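Local structure of pyridine synthase TbtD (Thermobispora bispora, 5WA4) at residues Leu164-Phe169 against Thr224-Ala229; Val172-His177 against Ser232-Ala237. The protein probably catalyses the formal [4+2] aza-cycloaddition that forms the pyridine ring in biosynthesis of the thiopeptide antibiotic thiomuracin, acting on a peptide that carries an N-terminal leader. All coordinates share one frame; numbering follows the deposited sequence.

Interaction 1 of 2, residues Leu164-Phe169 against Thr224-Ala229; sequences LPTIAF and TERLIA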
loop_
_atom_site.group_PDB
_atom_site.type_symbol
_atom_site.label_atom_id
_atom_site.label_comp_id
_atom_site.label_asym_id
_atom_site.label_seq_id
_atom_site.Cartn_x
_atom_site.Cartn_y
_atom_site.Cartn_z
ATOM N N LEU E 164 -9.403 -35.445 -21.177
ATOM C CA LEU E 164 -9.840 -34.043 -21.241
ATOM C C LEU E 164 -8.685 -33.032 -21.085
ATOM O O LEU E 164 -8.640 -32.042 -21.828
ATOM C CB LEU E 164 -10.914 -33.745 -20.188
ATOM C CG LEU E 164 -11.358 -32.286 -20.272
ATOM C CD1 LEU E 164 -11.694 -31.905 -21.752
ATOM C CD2 LEU E 164 -12.534 -32.008 -19.331
ATOM N N PRO E 165 -7.753 -33.270 -20.137
ATOM C CA PRO E 165 -6.592 -32.372 -20.106
ATOM C C PRO E 165 -5.819 -32.312 -21.405
ATOM O O PRO E 165 -5.224 -31.281 -21.686
ATOM C CB PRO E 165 -5.728 -32.971 -18.992
ATOM C CG PRO E 165 -6.716 -33.490 -18.048
ATOM C CD PRO E 165 -7.818 -34.075 -18.908
ATOM N N THR E 166 -5.829 -33.391 -22.178
ATOM C CA THR E 166 -5.039 -33.459 -23.409
ATOM C C THR E 166 -5.738 -32.677 -24.506
ATOM O O THR E 166 -5.093 -32.121 -25.387
ATOM C CB THR E 166 -4.802 -34.929 -23.874
ATOM O OG1 THR E 166 -4.383 -35.719 -22.755
ATOM C CG2 THR E 166 -3.718 -35.001 -24.972
ATOM N N ILE E 167 -7.059 -32.641 -24.461
ATOM C CA ILE E 167 -7.770 -31.765 -25.362
ATOM C C ILE E 167 -7.417 -30.313 -25.013
ATOM O O ILE E 167 -7.010 -29.535 -25.886
ATOM C CB ILE E 167 -9.278 -31.989 -25.293
ATOM C CG1 ILE E 167 -9.599 -33.412 -25.785
ATOM C CG2 ILE E 167 -10.002 -30.904 -26.099
ATOM C CD1 ILE E 167 -11.085 -33.820 -25.700
ATOM N N ALA E 168 -7.522 -29.975 -23.732
ATOM C CA ALA E 168 -7.180 -28.642 -23.263
ATOM C C ALA E 168 -5.744 -28.278 -23.610
ATOM O O ALA E 168 -5.468 -27.138 -23.981
ATOM C CB ALA E 168 -7.396 -28.523 -21.798
ATOM N N PHE E 169 -4.823 -29.226 -23.512
ATOM C CA PHE E 169 -3.444 -28.901 -23.849
ATOM C C PHE E 169 -3.373 -28.442 -25.305
ATOM O O PHE E 169 -2.816 -27.382 -25.595
ATOM C CB PHE E 169 -2.523 -30.094 -23.606
ATOM C CG PHE E 169 -1.066 -29.824 -23.916
ATOM C CD1 PHE E 169 -0.548 -30.091 -25.176
ATOM C CD2 PHE E 169 -0.219 -29.313 -22.949
ATOM C CE1 PHE E 169 0.794 -29.848 -25.461
ATOM C CE2 PHE E 169 1.131 -29.078 -23.231
ATOM C CZ PHE E 169 1.634 -29.350 -24.485
ATOM N N THR E 224 7.020 -32.236 -25.278
ATOM C CA THR E 224 7.686 -31.391 -26.255
ATOM C C THR E 224 7.296 -31.766 -27.665
ATOM O O THR E 224 7.116 -30.897 -28.521
ATOM C CB THR E 224 9.204 -31.483 -26.157
ATOM O OG1 THR E 224 9.587 -32.864 -26.104
ATOM C CG2 THR E 224 9.713 -30.749 -24.939
ATOM N N GLU E 225 7.167 -33.063 -27.918
ATOM C CA GLU E 225 6.918 -33.489 -29.286
ATOM C C GLU E 225 5.426 -33.427 -29.652
ATOM O O GLU E 225 5.084 -33.347 -30.843
ATOM C CB GLU E 225 7.527 -34.876 -29.530
ATOM C CG GLU E 225 9.041 -34.777 -29.797
ATOM C CD GLU E 225 9.766 -36.107 -29.729
ATOM O OE1 GLU E 225 9.169 -37.091 -29.240
ATOM O OE2 GLU E 225 10.942 -36.170 -30.154
ATOM N N ARG E 226 4.541 -33.390 -28.655
ATOM C CA ARG E 226 3.152 -33.049 -28.956
ATOM C C ARG E 226 2.970 -31.528 -29.181
ATOM O O ARG E 226 2.120 -31.106 -29.962
ATOM C CB ARG E 226 2.216 -33.520 -27.860
ATOM C CG ARG E 226 0.801 -33.537 -28.341
ATOM C CD ARG E 226 -0.177 -33.834 -27.257
ATOM N NE ARG E 226 -1.523 -33.892 -27.817
ATOM C CZ ARG E 226 -2.019 -34.947 -28.458
ATOM N NH1 ARG E 226 -1.260 -36.016 -28.631
ATOM N NH2 ARG E 226 -3.266 -34.938 -28.925
ATOM N N LEU E 227 3.779 -30.712 -28.511
ATOM C CA LEU E 227 3.683 -29.272 -28.669
ATOM C C LEU E 227 4.211 -28.853 -30.048
ATOM O O LEU E 227 3.592 -28.048 -30.734
ATOM C CB LEU E 227 4.431 -28.551 -27.544
ATOM C CG LEU E 227 4.597 -27.032 -27.647
ATOM C CD1 LEU E 227 4.389 -26.422 -26.285
ATOM C CD2 LEU E 227 5.964 -26.645 -28.170
ATOM N N ILE E 228 5.344 -29.416 -30.452
ATOM C CA ILE E 228 5.811 -29.306 -31.835
ATOM C C ILE E 228 4.733 -29.746 -32.844
ATOM O O ILE E 228 4.567 -29.135 -33.896
ATOM C CB ILE E 228 7.078 -30.149 -32.066
ATOM C CG1 ILE E 228 8.215 -29.647 -31.179
ATOM C CG2 ILE E 228 7.507 -30.074 -33.514
ATOM C CD1 ILE E 228 9.501 -30.404 -31.362
ATOM N N ALA E 229 3.991 -30.795 -32.509
ATOM C CA ALA E 229 2.967 -31.311 -33.408
ATOM C C ALA E 229 1.673 -30.470 -33.401
ATOM O O ALA E 229 1.008 -30.346 -34.439
ATOM C CB ALA E 229 2.660 -32.771 -33.063
#

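Interaction 2 of 2, residues Val172-His177 against Ser232-Ala237; sequences VVATAH and SSAESA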
loop_
_atom_site.group_PDB
_atom_site.type_symbol
_atom_site.label_atom_id
_atom_site.label_comp_id
_atom_site.label_asym_id
_atom_site.label_seq_id
_atom_site.Cartn_x
_atom_site.Cartn_y
_atom_site.Cartn_z
ATOM N N VAL E 172 -5.283 -24.896 -25.911
ATOM C CA VAL E 172 -4.517 -23.812 -25.297
ATOM C C VAL E 172 -3.243 -23.495 -26.085
ATOM O O VAL E 172 -2.980 -22.350 -26.399
ATOM C CB VAL E 172 -4.181 -24.159 -23.825
ATOM C CG1 VAL E 172 -2.857 -23.580 -23.395
ATOM C CG2 VAL E 172 -5.303 -23.708 -22.915
ATOM N N VAL E 173 -2.463 -24.514 -26.414
ATOM C CA VAL E 173 -1.238 -24.322 -27.190
ATOM C C VAL E 173 -1.523 -23.730 -28.582
ATOM O O VAL E 173 -0.787 -22.869 -29.053
ATOM C CB VAL E 173 -0.468 -25.664 -27.367
ATOM C CG1 VAL E 173 0.756 -25.484 -28.257
ATOM C CG2 VAL E 173 -0.048 -26.229 -26.029
ATOM N N ALA E 174 -2.589 -24.201 -29.228
ATOM C CA ALA E 174 -2.872 -23.845 -30.617
ATOM C C ALA E 174 -3.250 -22.369 -30.747
ATOM O O ALA E 174 -2.774 -21.665 -31.654
ATOM C CB ALA E 174 -3.971 -24.721 -31.180
ATOM N N THR E 175 -4.105 -21.914 -29.832
ATOM C CA THR E 175 -4.485 -20.517 -29.754
ATOM C C THR E 175 -3.273 -19.590 -29.542
ATOM O O THR E 175 -3.162 -18.537 -30.208
ATOM C CB THR E 175 -5.517 -20.310 -28.646
ATOM O OG1 THR E 175 -6.655 -21.135 -28.924
ATOM C CG2 THR E 175 -5.971 -18.864 -28.583
ATOM N N ALA E 176 -2.360 -19.961 -28.645
ATOM C CA ALA E 176 -1.212 -19.088 -28.388
ATOM C C ALA E 176 -0.264 -19.073 -29.559
ATOM O O ALA E 176 0.471 -18.107 -29.739
ATOM C CB ALA E 176 -0.468 -19.501 -27.145
ATOM N N HIS E 177 -0.250 -20.144 -30.357
ATOM C CA HIS E 177 0.698 -20.186 -31.476
ATOM C C HIS E 177 0.125 -19.444 -32.683
ATOM O O HIS E 177 0.801 -18.621 -33.306
ATOM C CB HIS E 177 1.060 -21.621 -31.866
ATOM C CG HIS E 177 2.213 -21.698 -32.815
ATOM N ND1 HIS E 177 3.392 -21.016 -32.607
ATOM C CD2 HIS E 177 2.352 -22.334 -34.004
ATOM C CE1 HIS E 177 4.218 -21.246 -33.612
ATOM N NE2 HIS E 177 3.611 -22.042 -34.473
ATOM N N SER E 232 2.298 -27.314 -35.300
ATOM C CA SER E 232 2.270 -27.656 -36.726
ATOM C C SER E 232 0.854 -27.616 -37.300
ATOM O O SER E 232 0.608 -26.948 -38.300
ATOM C CB SER E 232 2.876 -29.046 -36.970
ATOM O OG SER E 232 4.275 -29.074 -36.728
ATOM N N SER E 233 -0.082 -28.325 -36.675
ATOM C CA SER E 233 -1.485 -28.278 -37.099
ATOM C C SER E 233 -2.113 -26.909 -36.897
ATOM O O SER E 233 -3.277 -26.703 -37.221
ATOM C CB SER E 233 -2.325 -29.315 -36.351
ATOM O OG SER E 233 -2.133 -30.605 -36.880
ATOM N N ALA E 234 -1.353 -25.979 -36.340
ATOM C CA ALA E 234 -1.895 -24.676 -36.064
ATOM C C ALA E 234 -1.478 -23.659 -37.118
ATOM O O ALA E 234 -2.155 -22.636 -37.283
ATOM C CB ALA E 234 -1.473 -24.225 -34.703
ATOM N N GLU E 235 -0.396 -23.953 -37.846
ATOM C CA GLU E 235 0.136 -23.009 -38.824
ATOM C C GLU E 235 0.045 -23.440 -40.294
ATOM O O GLU E 235 -0.409 -22.660 -41.122
ATOM C CB GLU E 235 1.590 -22.669 -38.479
ATOM C CG GLU E 235 2.547 -23.843 -38.419
ATOM C CD GLU E 235 3.952 -23.438 -37.972
ATOM O OE1 GLU E 235 4.081 -22.469 -37.195
ATOM O OE2 GLU E 235 4.934 -24.070 -38.427
ATOM N N SER E 236 0.426 -24.683 -40.584
ATOM C CA SER E 236 0.553 -25.271 -41.935
ATOM C C SER E 236 0.253 -24.396 -43.171
ATOM O O SER E 236 1.162 -24.061 -43.946
ATOM C CB SER E 236 -0.324 -26.527 -42.001
ATOM O OG SER E 236 -1.596 -26.246 -42.550
ATOM N N ALA E 237 -1.017 -24.042 -43.352
ATOM C CA ALA E 237 -1.459 -23.333 -44.551
ATOM C C ALA E 237 -1.925 -24.345 -45.596
ATOM O O ALA E 237 -1.368 -24.425 -46.697
#

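Interaction 1 of 2, residues Leu164-Phe169 against Thr224-Ala229
Two helices that meet beside the bound leader peptide fragment are bridged by side chains: Thr166 and Phe169 of helix 164-178 reach Arg226 and Leu227 of helix 220-235. The axes of the two segments cross at -49° and stay 12.1 Å apart at closest approach, which leaves side chains to make the contact; the CA atoms of Phe169 and Leu227, the nearest pair, are 8.6 Å apart. The long side chain of Arg226 spans much of the gap. With CG anti to its backbone N (chi1 -163°) and the chain extended from CG to NE, it sends its guanidinium to the opposite helix, where the CG2 methyl of Thr166 sits over one face, displaced toward the rim. That methyl lies 3.6 Å above the guanidinium plane and 3.8 Å from Arg226 NE, and the two side chains cross at about a right angle. Arg226 NE forms a salt bridge with Asp170, one turn on from Thr166 in helix 164-178, while Thr166 OG1 is hydrogen-bonded to Ser163 OG and, weakly, to the backbone of the peptide. Both helices belong to the largely helical part of the chain, away from its four-stranded antiparallel sheet. Thr166, Phe169 and Arg226 of this contact also meet the bound peptide, as does Pro165: Thr166 packs on an acidic side chain, the other three on apolar ones. Phe169 makes the second, wholly apolar half of the contact. Its ring, carried outward by a CG anti to the backbone N, presents an edge to Leu227, with CZ 4.2 Å from Leu227 CB; the methylene CD of Arg226 approaches the same ring obliquely, 4.3 Å from Phe169 CD1. Leu227 then continues onto helix 332-352, where it packs on Ala345 and Val349.

Interaction 2 of 2, residues Val172-His177 against Ser232-Ala237
Ala174 and His177, one turn apart on helix 164-178, meet Ala234 and Glu235 near the C-terminal end of helix 220-235, a close helix-helix approach with a histidine-carboxylate hydrogen bond at its outer side. The apolar part rests on small residues. Ala174 and Ala234 bring their CA atoms to 5.6 Å. Ala234 directs its methyl at the other helix, and its CB lies 4.3 Å from the CB of Ala174, which points along the interface rather than across it. Ala234 CB also lies 4.2 Å from the backbone oxygen Ala174 O, and it reaches the edge of the His177 ring, 4.3 Å from CD2. Val246 of helix 244-265 packs on Ala174 and on Ser233, so a third helix closes over this junction, and Val230, a turn earlier on helix 220-235, touches both Val173 and Ala174.

The polar part is a single hydrogen bond across the segments. His177 takes CG anti to its backbone N (chi1 -169°), which directs the imidazole across to the other helix, and NE2 donates to Glu235 OE1 over 2.8 Å. The bond bends to 152° at the hydrogen, and the acceptor is met from above the carboxylate plane. Glu235 is exposed, whereas the ring is partly covered and has Ala231 against it. At its other nitrogen the imidazole is tied to the start of helix 184-201, since ND1 is hydrogen-bonded to the backbone N of Leu184; together the two bonds would fix the rotation of the ring.

In the backbone that carries this carboxylate, Ser232 O accepts from Glu235 N at 3.2 Å; Ser236 N also reaches it, but Ser236 is poorly ordered.

Overall arrangement
Interactions 1 and 2 join the same two helices, 164-178 and 220-235, at successive places with centres 11 Å apart, and they touch where Leu227 CG packs on Val173 CG1. The helices draw together along the way. At 164-169 with 224-229 they stand well separated, and aromatic, aliphatic and arginine side chains fill a buried interface that also receives the leader peptide; at 172-177 with 232-237 alanines allow close approach. Interaction 2 is only partly buried and adds a direct polar bond near the surface, whereas interaction 1 has no hydrogen bond between its segments and its arginine pairs with Asp170, just beyond them.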